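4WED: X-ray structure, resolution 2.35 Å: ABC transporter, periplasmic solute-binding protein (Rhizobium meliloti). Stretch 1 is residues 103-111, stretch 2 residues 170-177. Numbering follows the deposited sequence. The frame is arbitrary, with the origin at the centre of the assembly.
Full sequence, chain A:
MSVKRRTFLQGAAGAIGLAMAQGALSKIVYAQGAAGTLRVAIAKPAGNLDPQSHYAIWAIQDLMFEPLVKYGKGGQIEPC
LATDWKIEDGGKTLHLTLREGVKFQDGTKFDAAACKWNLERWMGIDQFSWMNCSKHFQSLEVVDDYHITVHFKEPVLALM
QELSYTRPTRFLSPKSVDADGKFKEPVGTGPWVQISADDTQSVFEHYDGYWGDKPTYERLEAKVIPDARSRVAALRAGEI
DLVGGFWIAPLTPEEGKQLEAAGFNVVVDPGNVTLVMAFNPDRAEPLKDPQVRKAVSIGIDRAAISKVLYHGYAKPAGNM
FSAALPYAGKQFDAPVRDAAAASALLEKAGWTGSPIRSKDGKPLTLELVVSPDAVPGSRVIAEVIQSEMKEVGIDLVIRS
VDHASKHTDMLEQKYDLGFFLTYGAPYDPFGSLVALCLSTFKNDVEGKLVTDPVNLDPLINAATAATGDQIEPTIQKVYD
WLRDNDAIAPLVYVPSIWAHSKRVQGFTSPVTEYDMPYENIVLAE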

ATOM      1  N   LYS A 103      10.856  12.635  25.301  1.00 71.41           N
ATOM      2  CA  LYS A 103      10.046  12.223  26.430  1.00 74.22           C
ATOM      3  C   LYS A 103       8.745  11.606  25.922  1.00 75.91           C
ATOM      4  O   LYS A 103       8.196  11.999  24.856  1.00 74.52           O
ATOM      5  CB  LYS A 103       9.766  13.414  27.356  1.00 76.48           C
ATOM      6  CG  LYS A 103      10.825  13.671  28.420  1.00 78.58           C
ATOM      7  CD  LYS A 103      10.272  14.584  29.507  1.00 83.16           C
ATOM      8  N   PHE A 104       8.280  10.604  26.664  1.00 74.30           N
ATOM      9  CA  PHE A 104       6.945  10.056  26.446  1.00 73.18           C
ATOM     10  C   PHE A 104       5.942  11.054  26.946  1.00 73.04           C
ATOM     11  O   PHE A 104       6.283  11.901  27.768  1.00 71.78           O
ATOM     12  CB  PHE A 104       6.758   8.759  27.217  1.00 71.93           C
ATOM     13  CG  PHE A 104       7.504   7.631  26.632  1.00 69.22           C
ATOM     14  CD1 PHE A 104       6.976   6.939  25.567  1.00 64.06           C
ATOM     15  CD2 PHE A 104       8.764   7.257  27.140  1.00 71.58           C
ATOM     16  CE1 PHE A 104       7.679   5.871  25.011  1.00 66.13           C
ATOM     17  CE2 PHE A 104       9.483   6.216  26.556  1.00 67.28           C
ATOM     18  CZ  PHE A 104       8.933   5.519  25.500  1.00 63.49           C
ATOM     19  N   GLN A 105       4.698  10.931  26.497  1.00 73.52           N
ATOM     20  CA  GLN A 105       3.659  11.906  26.883  1.00 74.69           C
ATOM     21  C   GLN A 105       3.432  11.947  28.420  1.00 77.10           C
ATOM     22  O   GLN A 105       3.069  12.966  28.953  1.00 75.49           O
ATOM     23  CB  GLN A 105       2.372  11.654  26.099  1.00 72.42           C
ATOM     24  CG  GLN A 105       2.563  11.933  24.613  1.00 69.91           C
ATOM     25  CD  GLN A 105       1.449  11.426  23.702  1.00 70.04           C
ATOM     26  OE1 GLN A 105       0.447  10.846  24.136  1.00 71.01           O
ATOM     27  NE2 GLN A 105       1.634  11.652  22.405  1.00 74.36           N
ATOM     28  N   ASP A 106       3.719  10.861  29.131  1.00 76.32           N
ATOM     29  CA  ASP A 106       3.653  10.884  30.592  1.00 78.41           C
ATOM     30  C   ASP A 106       4.892  11.517  31.247  1.00 79.52           C
ATOM     31  O   ASP A 106       5.026  11.463  32.466  1.00 78.21           O
ATOM     32  CB  ASP A 106       3.428   9.465  31.166  1.00 79.14           C
ATOM     33  CG  ASP A 106       4.566   8.483  30.836  1.00 78.84           C
ATOM     34  OD1 ASP A 106       5.612   8.892  30.253  1.00 79.06           O
ATOM     35  OD2 ASP A 106       4.389   7.277  31.141  1.00 77.27           O
ATOM     36  N   GLY A 107       5.809  12.086  30.457  1.00 78.49           N
ATOM     37  CA  GLY A 107       7.042  12.678  31.005  1.00 81.35           C
ATOM     38  C   GLY A 107       8.226  11.740  31.281  1.00 84.03           C
ATOM     39  O   GLY A 107       9.297  12.201  31.691  1.00 85.10           O
ATOM     40  N   THR A 108       8.066  10.430  31.065  1.00 84.05           N
ATOM     41  CA  THR A 108       9.184   9.499  31.261  1.00 79.89           C
ATOM     42  C   THR A 108      10.084   9.572  30.041  1.00 80.88           C
ATOM     43  O   THR A 108       9.660   9.975  28.951  1.00 82.90           O
ATOM     44  CB  THR A 108       8.749   8.044  31.564  1.00 77.87           C
ATOM     45  OG1 THR A 108       7.980   7.505  30.500  1.00 77.01           O
ATOM     46  CG2 THR A 108       7.909   7.971  32.808  1.00 81.20           C
ATOM     47  N   LYS A 109      11.337   9.181  30.239  1.00 82.21           N
ATOM     48  CA  LYS A 109      12.422   9.456  29.287  1.00 80.17           C
ATOM     49  C   LYS A 109      12.489   8.385  28.202  1.00 75.58           C
ATOM     50  O   LYS A 109      12.387   7.189  28.473  1.00 75.94           O
ATOM     51  CB  LYS A 109      13.734   9.503  30.074  1.00 86.05           C
ATOM     52  CG  LYS A 109      15.015   9.766  29.306  1.00 90.46           C
ATOM     53  CD  LYS A 109      16.146  10.124  30.279  1.00 99.60           C
ATOM     54  CE  LYS A 109      16.742   8.916  31.006  1.00103.08           C
ATOM     55  NZ  LYS A 109      17.876   8.301  30.244  1.00104.06           N
ATOM     56  N   PHE A 110      12.682   8.795  26.961  1.00 75.32           N
ATOM     57  CA  PHE A 110      12.932   7.800  25.905  1.00 72.55           C
ATOM     58  C   PHE A 110      14.421   7.520  25.794  1.00 66.56           C
ATOM     59  O   PHE A 110      15.194   8.436  25.644  1.00 70.27           O
ATOM     60  CB  PHE A 110      12.374   8.249  24.572  1.00 70.51           C
ATOM     61  CG  PHE A 110      12.645   7.283  23.457  1.00 65.83           C
ATOM     62  CD1 PHE A 110      11.932   6.096  23.372  1.00 62.24           C
ATOM     63  CD2 PHE A 110      13.618   7.565  22.500  1.00 65.09           C
ATOM     64  CE1 PHE A 110      12.165   5.199  22.354  1.00 60.98           C
ATOM     65  CE2 PHE A 110      13.867   6.670  21.479  1.00 62.07           C
ATOM     66  CZ  PHE A 110      13.148   5.479  21.411  1.00 60.51           C
ATOM     67  N   ASP A 111      14.796   6.255  25.916  1.00 64.15           N
ATOM     68  CA  ASP A 111      16.208   5.834  25.898  1.00 67.73           C
ATOM     69  C   ASP A 111      16.330   4.320  25.514  1.00 66.06           C
ATOM     70  O   ASP A 111      15.327   3.613  25.308  1.00 68.06           O
ATOM     71  CB  ASP A 111      16.940   6.194  27.239  1.00 68.52           C
ATOM     72  CG  ASP A 111      16.390   5.440  28.462  1.00 72.55           C
ATOM     73  OD1 ASP A 111      15.488   4.602  28.287  1.00 75.14           O
ATOM     74  OD2 ASP A 111      16.861   5.670  29.608  1.00 75.46           O
ATOM     75  N   ARG A 170       5.998   0.340  17.304  1.00 55.78           N
ATOM     76  CA  ARG A 170       6.094   1.679  17.884  1.00 56.19           C
ATOM     77  C   ARG A 170       6.147   1.638  19.383  1.00 54.12           C
ATOM     78  O   ARG A 170       5.969   0.577  19.960  1.00 61.65           O
ATOM     79  CB  ARG A 170       4.996   2.574  17.335  1.00 57.28           C
ATOM     80  CG  ARG A 170       4.995   2.522  15.808  1.00 58.45           C
ATOM     81  CD  ARG A 170       4.284   3.706  15.194  1.00 53.37           C
ATOM     82  NE  ARG A 170       4.424   3.701  13.755  1.00 51.81           N
ATOM     83  CZ  ARG A 170       3.982   4.686  12.967  1.00 55.00           C
ATOM     84  NH1 ARG A 170       3.352   5.752  13.493  1.00 52.96           N
ATOM     85  NH2 ARG A 170       4.156   4.614  11.651  1.00 53.84           N
ATOM     86  N   PHE A 171       6.366   2.807  19.989  1.00 54.97           N
ATOM     87  CA  PHE A 171       6.867   2.953  21.360  1.00 58.86           C
ATOM     88  C   PHE A 171       5.910   3.555  22.410  1.00 65.79           C
ATOM     89  O   PHE A 171       5.459   4.735  22.328  1.00 64.69           O
ATOM     90  CB  PHE A 171       8.202   3.687  21.294  1.00 59.63           C
ATOM     91  CG  PHE A 171       9.232   2.906  20.529  1.00 59.62           C
ATOM     92  CD1 PHE A 171       9.290   2.994  19.142  1.00 57.89           C
ATOM     93  CD2 PHE A 171      10.079   1.999  21.183  1.00 62.12           C
ATOM     94  CE1 PHE A 171      10.205   2.248  18.418  1.00 57.97           C
ATOM     95  CE2 PHE A 171      10.992   1.239  20.458  1.00 64.50           C
ATOM     96  CZ  PHE A 171      11.045   1.352  19.065  1.00 59.46           C
ATOM     97  N   LEU A 172       5.614   2.706  23.411  1.00 65.82           N
ATOM     98  CA  LEU A 172       4.636   2.979  24.452  1.00 64.31           C
ATOM     99  C   LEU A 172       5.373   3.177  25.739  1.00 65.51           C
ATOM    100  O   LEU A 172       6.231   2.380  26.071  1.00 70.76           O
ATOM    101  CB  LEU A 172       3.708   1.772  24.598  1.00 66.39           C
ATOM    102  CG  LEU A 172       2.764   1.686  25.810  1.00 68.77           C
ATOM    103  CD1 LEU A 172       1.624   2.710  25.726  1.00 69.05           C
ATOM    104  CD2 LEU A 172       2.185   0.286  25.907  1.00 68.95           C
ATOM    105  N   SER A 173       5.004   4.190  26.508  1.00 65.06           N
ATOM    106  CA  SER A 173       5.689   4.449  27.775  1.00 66.99           C
ATOM    107  C   SER A 173       5.685   3.219  28.684  1.00 67.22           C
ATOM    108  O   SER A 173       4.639   2.740  29.084  1.00 71.91           O
ATOM    109  CB  SER A 173       5.048   5.626  28.488  1.00 69.16           C
ATOM    110  OG  SER A 173       5.449   5.708  29.840  1.00 79.22           O
ATOM    111  N   PRO A 174       6.868   2.721  29.051  1.00 68.41           N
ATOM    112  CA  PRO A 174       6.959   1.631  30.056  1.00 71.50           C
ATOM    113  C   PRO A 174       6.272   1.861  31.411  1.00 75.58           C
ATOM    114  O   PRO A 174       5.908   0.876  32.047  1.00 78.62           O
ATOM    115  CB  PRO A 174       8.448   1.480  30.289  1.00 68.61           C
ATOM    116  CG  PRO A 174       9.086   2.104  29.113  1.00 66.96           C
ATOM    117  CD  PRO A 174       8.188   3.167  28.601  1.00 65.33           C
ATOM    118  N   LYS A 175       6.108   3.112  31.866  1.00 78.74           N
ATOM    119  CA  LYS A 175       5.461   3.347  33.188  1.00 81.28           C
ATOM    120  C   LYS A 175       3.957   3.417  33.023  1.00 81.81           C
ATOM    121  O   LYS A 175       3.230   3.347  33.994  1.00 88.43           O
ATOM    122  CB  LYS A 175       5.957   4.621  33.873  1.00 80.62           C
ATOM    123  N   SER A 176       3.481   3.548  31.788  1.00 78.90           N
ATOM    124  CA  SER A 176       2.041   3.654  31.531  1.00 78.10           C
ATOM    125  C   SER A 176       1.320   2.332  31.697  1.00 79.14           C
ATOM    126  O   SER A 176       0.104   2.325  31.761  1.00 88.73           O
ATOM    127  CB  SER A 176       1.783   4.132  30.098  1.00 74.88           C
ATOM    128  OG  SER A 176       1.917   3.070  29.142  1.00 71.41           O
ATOM    129  N   VAL A 177       2.058   1.231  31.730  1.00 78.18           N
ATOM    130  CA  VAL A 177       1.499  -0.102  31.730  1.00 84.13           C
ATOM    131  C   VAL A 177       1.692  -0.682  33.116  1.00 96.60           C
ATOM    132  O   VAL A 177       2.677  -0.371  33.797  1.00104.08           O
ATOM    133  CB  VAL A 177       2.232  -0.999  30.726  1.00 84.90           C
ATOM    134  CG1 VAL A 177       1.936  -2.462  30.949  1.00 89.36           C
ATOM    135  CG2 VAL A 177       1.872  -0.616  29.308  1.00 83.59           C
TER

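The two stretches meet in a small, largely aromatic contact in which F104 and F110 pack against the segment from F171 to P174, while a polar cluster at one margin supplies no clear hydrogen bond between them. The contact buries 333 Å² in total, and F104 contributes the largest share. Its CA-to-CB bond points toward the other stretch, and its ring lies along the backbone there, with CE1 3.5 Å from S173 N. One face of the ring is covered by two CH-pi contacts: S173 CA sits 3.7 Å from the centroid of the F104 ring, 18° off the normal, and P174 CD lies 4.2 Å from the same centroid, 27° off. At the ring edge, F104 CE1 approaches F171 O at 3.7 Å, so this one side chain touches four consecutive residues.

F110 extends the apolar surface. Its CA-to-CB bond points sideways, but the end of the ring comes nearer, directing its edge toward the face of F171. The planes are inclined at 79° and the centroids are 5.7 Å apart, with F110 CE1 4.0 Å from F171 CD2.

Each stretch also holds a type I turn, F104 to G107 and S173 to S176. The first is closed by G107 N donating to F104 O (2.7 Å), and F104 N bonds to T108 O (2.7 Å) just beyond it. D106 OD1 accepts from both T108 N (3.0 Å) and T108 OG1 (2.8 Å), so that D106 OD1 holds both the backbone and the side chain of T108. In the second turn, S173 O accepts from S176 N (3.1 Å) and S176 OG (2.7 Å). Where the turns approach, D106 OD2 and S173 OG are modelled 2.3 Å apart, too close for a hydrogen bond, so the serine hydroxyl position is uncertain. Nearby, T108 CG2 rests 4.0 Å from K175 CB.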